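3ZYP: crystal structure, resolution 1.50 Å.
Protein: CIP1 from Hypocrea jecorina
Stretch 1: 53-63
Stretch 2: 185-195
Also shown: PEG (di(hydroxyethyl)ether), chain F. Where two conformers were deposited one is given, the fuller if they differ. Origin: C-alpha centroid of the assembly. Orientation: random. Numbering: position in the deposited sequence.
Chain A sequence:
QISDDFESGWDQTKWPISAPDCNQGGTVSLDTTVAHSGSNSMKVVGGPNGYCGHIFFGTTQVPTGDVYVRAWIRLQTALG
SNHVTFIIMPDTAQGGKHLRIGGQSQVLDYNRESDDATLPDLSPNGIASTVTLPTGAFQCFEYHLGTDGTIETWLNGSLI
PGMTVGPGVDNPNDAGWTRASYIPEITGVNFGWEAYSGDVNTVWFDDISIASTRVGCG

Stretch 1, residues 53-63: GHIFFGTTQVP
Stretch 2, residues 185-195: EITGVNFGWEA

Residues 55-59 form an extended strand (phi -175 to -122°, psi 150° through 180° to -169°) that runs antiparallel to stretch 2, its axis at 143° to that of strand 189-191 and 4.4 Å away at closest approach. Gly-188 lies beside Thr-60, Asn-190 beside Gly-58, Gly-192 beside Phe-56 and Glu-194 beside His-54.

Stretch 2 approaches as a loop, with Ile-186 at -80/152 (chi1 p, chi2 t) and Thr-187 at -117/-2 (chi1 p). Their carbonyls are tied to stretch 1 by water: one water donates to Ile-186 O and Pro-63 O (2.9 Å each), another to Thr-187 O (2.8 Å) and Thr-60 O (3.0 Å). Val-62 (chi1 m) points toward this segment, its CG2 3.4 Å from Thr-187 C.

Gly-188 (-167/164) brings its CA 3.2 Å from Thr-59 O, where a CB would be tight; a CB would also clash with O2 of the bound PEG, probably a crystallisation component. Val-189 (-132/131, chi1 t) begins the regular pairing: Val-189 N donates a hydrogen bond to Thr-59 O and Thr-59 N one to Val-189 O, both at 3.0 Å. Its branched side chain suits a strand, and its CG2 meets Val-62 CG1 at 3.8 Å.

Asn-190 (-130/139, chi1 m, chi2 -90°) faces Gly-58 in a non-hydrogen-bonded pair. Its OD1 sits 3.5 Å from Gly-58 CA, in space that a CB on Gly-58 would invade, while its ND2 donates to PEG O2 at 3.0 Å.

Phe-191 (-120/132, chi1 m, chi2 -88°) pairs with Phe-57: Phe-191 N donates a hydrogen bond to Phe-57 O (2.8 Å), and Phe-57 N to Phe-191 O (3.0 Å). Its large apolar side chain suits the buried face shared with Phe-57, Val-189, Thr-59, Ile-55 and Trp-193. Phe-57 (chi1 p, chi2 -87°) places its ring over Phe-191 CB, 4.1 Å from the ring centroid; the two rings, inclined at 30° with centroids 5.7 Å apart, barely overlap.

At Gly-192 (170/-138) the chain turns a corner. A CB here would clash with Ile-55 O and Phe-56 CA, so glycine permits the close approach, with Gly-192 CA 3.3 Å from Ile-55 O. Phe-56 (chi1 m, chi2 87°) brings CD2 within 3.3 Å of Gly-192 N.

Trp-193 (-149/136, chi1 t, chi2 -100°) adds apolar bulk to the Phe-191 face and resumes the ladder: Trp-193 N donates a hydrogen bond to Ile-55 O (3.0 Å), and Ile-55 N to Trp-193 O (3.1 Å). Its backbone N lies over one face of the Phe-56 ring.

Glu-194 (-150/130, chi1 t, chi2 t, chi3 -80°) packs its CB 3.6 Å from Phe-56 CZ. Its long side chain carries an acceptor, OE1, to the ring edge of His-54 (chi1 p, chi2 170°), whose ND1 donates to Glu-194 OE1 at 2.7 Å, nearly linearly at 173°.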

# COMPACT_ATOMS: atom_id res chain seq x y z
N GLY A 53 -2.83 -10.63 13.85
CA GLY A 53 -1.44 -10.21 14.00
C GLY A 53 -1.15 -8.91 13.26
O GLY A 53 -0.05 -8.36 13.35
N HIS A 54 -2.14 -8.41 12.53
CA HIS A 54 -1.96 -7.21 11.71
C HIS A 54 -1.71 -5.96 12.55
O HIS A 54 -2.10 -5.87 13.72
CB HIS A 54 -3.14 -6.99 10.75
CG HIS A 54 -4.44 -6.64 11.42
ND1 HIS A 54 -5.54 -6.22 10.71
CD2 HIS A 54 -4.83 -6.69 12.72
CE1 HIS A 54 -6.55 -6.00 11.55
NE2 HIS A 54 -6.14 -6.29 12.77
N ILE A 55 -1.07 -4.97 11.93
CA ILE A 55 -0.99 -3.66 12.53
C ILE A 55 -0.58 -2.63 11.48
O ILE A 55 0.11 -2.98 10.53
CB ILE A 55 -0.03 -3.64 13.74
CG1 ILE A 55 -0.27 -2.42 14.65
CG2 ILE A 55 1.43 -3.77 13.28
CD1 ILE A 55 0.28 -2.59 16.06
N PHE A 56 -1.03 -1.40 11.68
CA PHE A 56 -0.75 -0.27 10.78
C PHE A 56 -0.57 1.00 11.58
O PHE A 56 -0.98 1.08 12.73
CB PHE A 56 -1.94 -0.04 9.82
CG PHE A 56 -2.28 -1.22 8.95
CD1 PHE A 56 -3.14 -2.22 9.40
CD2 PHE A 56 -1.74 -1.34 7.67
CE1 PHE A 56 -3.44 -3.31 8.59
CE2 PHE A 56 -2.03 -2.43 6.84
CZ PHE A 56 -2.88 -3.42 7.31
N PHE A 57 0.07 2.00 10.97
CA PHE A 57 -0.07 3.38 11.43
C PHE A 57 -0.60 4.16 10.23
O PHE A 57 -0.43 3.75 9.08
CB PHE A 57 1.26 3.98 11.92
CG PHE A 57 2.29 4.11 10.83
CD1 PHE A 57 3.14 3.04 10.51
CD2 PHE A 57 2.43 5.31 10.13
CE1 PHE A 57 4.07 3.16 9.48
CE2 PHE A 57 3.36 5.43 9.10
CZ PHE A 57 4.19 4.36 8.79
N GLY A 58 -1.26 5.28 10.47
CA GLY A 58 -1.85 5.98 9.35
C GLY A 58 -2.47 7.31 9.68
O GLY A 58 -2.27 7.87 10.77
N THR A 59 -3.21 7.82 8.71
CA THR A 59 -3.71 9.19 8.75
C THR A 59 -5.00 9.32 7.96
O THR A 59 -5.23 8.59 6.99
CB THR A 59 -2.68 10.19 8.18
OG1 THR A 59 -3.18 11.53 8.28
CG2 THR A 59 -2.40 9.89 6.72
N THR A 60 -5.83 10.25 8.40
CA THR A 60 -6.99 10.63 7.61
C THR A 60 -6.79 11.97 6.91
O THR A 60 -7.75 12.51 6.31
CB THR A 60 -8.26 10.70 8.47
OG1 THR A 60 -8.03 11.63 9.53
CG2 THR A 60 -8.62 9.33 9.04
N GLN A 61 -5.57 12.52 6.96
CA GLN A 61 -5.25 13.80 6.31
C GLN A 61 -5.03 13.62 4.80
O GLN A 61 -3.93 13.86 4.26
CB GLN A 61 -4.05 14.48 7.00
CG GLN A 61 -4.28 14.82 8.48
CD GLN A 61 -3.17 15.69 9.08
OE1 GLN A 61 -2.90 16.80 8.60
NE2 GLN A 61 -2.54 15.20 10.15
N VAL A 62 -6.10 13.21 4.13
CA VAL A 62 -6.07 12.94 2.70
C VAL A 62 -6.91 13.97 1.96
O VAL A 62 -7.99 14.36 2.43
CB VAL A 62 -6.55 11.49 2.36
CG1 VAL A 62 -5.60 10.46 2.96
CG2 VAL A 62 -7.97 11.25 2.83
N PRO A 63 -6.40 14.46 0.81
CA PRO A 63 -7.23 15.43 0.10
C PRO A 63 -8.41 14.75 -0.59
O PRO A 63 -8.38 13.54 -0.82
CB PRO A 63 -6.28 16.01 -0.94
CG PRO A 63 -5.32 14.87 -1.22
CD PRO A 63 -5.11 14.22 0.12
N GLU A 185 -12.73 6.49 -3.55
CA GLU A 185 -12.96 7.72 -2.81
C GLU A 185 -12.44 7.51 -1.40
O GLU A 185 -13.20 7.29 -0.45
CB GLU A 185 -14.46 8.09 -2.80
CG GLU A 185 -14.70 9.55 -2.45
CD GLU A 185 -16.18 9.94 -2.40
OE1 GLU A 185 -17.05 9.06 -2.60
OE2 GLU A 185 -16.47 11.13 -2.15
N ILE A 186 -11.11 7.53 -1.25
CA ILE A 186 -10.52 7.12 0.02
C ILE A 186 -10.60 8.21 1.08
O ILE A 186 -10.63 9.40 0.77
CB ILE A 186 -9.06 6.59 -0.12
CG1 ILE A 186 -8.10 7.72 -0.52
CG2 ILE A 186 -8.99 5.36 -1.04
CD1 ILE A 186 -6.62 7.43 -0.27
N THR A 187 -10.65 7.78 2.34
CA THR A 187 -10.70 8.71 3.47
C THR A 187 -9.49 8.61 4.39
O THR A 187 -9.39 9.37 5.35
CB THR A 187 -11.98 8.52 4.33
OG1 THR A 187 -12.06 7.17 4.82
CG2 THR A 187 -13.26 8.88 3.53
N GLY A 188 -8.58 7.68 4.11
CA GLY A 188 -7.38 7.54 4.92
C GLY A 188 -6.38 6.67 4.22
O GLY A 188 -6.71 5.97 3.26
N VAL A 189 -5.13 6.73 4.69
CA VAL A 189 -4.06 5.84 4.22
C VAL A 189 -3.35 5.27 5.46
O VAL A 189 -2.96 6.02 6.36
CB VAL A 189 -3.04 6.57 3.28
CG1 VAL A 189 -2.05 5.58 2.72
CG2 VAL A 189 -3.73 7.30 2.13
N ASN A 190 -3.16 3.95 5.47
CA ASN A 190 -2.51 3.24 6.56
C ASN A 190 -1.44 2.32 6.01
O ASN A 190 -1.65 1.65 5.00
CB ASN A 190 -3.53 2.42 7.37
CG ASN A 190 -4.67 3.28 7.90
OD1 ASN A 190 -4.57 3.82 8.99
ND2 ASN A 190 -5.73 3.45 7.11
N PHE A 191 -0.30 2.27 6.71
CA PHE A 191 0.89 1.56 6.27
C PHE A 191 1.21 0.51 7.32
O PHE A 191 1.22 0.82 8.50
CB PHE A 191 2.05 2.57 6.21
CG PHE A 191 1.78 3.74 5.30
CD1 PHE A 191 2.09 3.66 3.95
CD2 PHE A 191 1.21 4.91 5.79
CE1 PHE A 191 1.85 4.75 3.09
CE2 PHE A 191 0.95 6.00 4.94
CZ PHE A 191 1.27 5.92 3.59
N GLY A 192 1.46 -0.73 6.92
CA GLY A 192 1.75 -1.77 7.90
C GLY A 192 1.77 -3.14 7.28
O GLY A 192 2.35 -3.33 6.21
N TRP A 193 1.19 -4.13 7.97
CA TRP A 193 1.25 -5.51 7.51
C TRP A 193 -0.01 -6.24 7.96
O TRP A 193 -0.39 -6.13 9.12
CB TRP A 193 2.49 -6.23 8.07
CG TRP A 193 2.64 -7.61 7.50
CD1 TRP A 193 2.29 -8.79 8.09
CD2 TRP A 193 3.14 -7.93 6.20
NE1 TRP A 193 2.56 -9.84 7.23
CE2 TRP A 193 3.09 -9.34 6.07
CE3 TRP A 193 3.66 -7.17 5.13
CZ2 TRP A 193 3.52 -10.01 4.91
CZ3 TRP A 193 4.08 -7.84 3.98
CH2 TRP A 193 4.01 -9.24 3.88
N GLU A 194 -0.60 -7.02 7.06
CA GLU A 194 -1.79 -7.84 7.35
C GLU A 194 -1.77 -9.07 6.47
O GLU A 194 -1.61 -8.96 5.25
CB GLU A 194 -3.06 -7.01 7.08
CG GLU A 194 -4.38 -7.72 7.36
CD GLU A 194 -5.54 -6.78 7.12
OE1 GLU A 194 -5.83 -5.96 8.02
OE2 GLU A 194 -6.14 -6.85 6.03
N ALA A 195 -1.95 -10.25 7.07
CA ALA A 195 -2.02 -11.48 6.30
C ALA A 195 -2.93 -12.48 6.98
O ALA A 195 -2.66 -12.88 8.11
CB ALA A 195 -0.63 -12.08 6.12
C1 PEG F . -6.68 6.15 10.04
O1 PEG F . -6.05 7.29 10.64
C2 PEG F . -6.66 6.31 8.53
O2 PEG F . -7.69 5.50 7.97
O HOH W 1 -10.63 11.87 5.59
O HOH W 2 -9.90 11.09 -1.44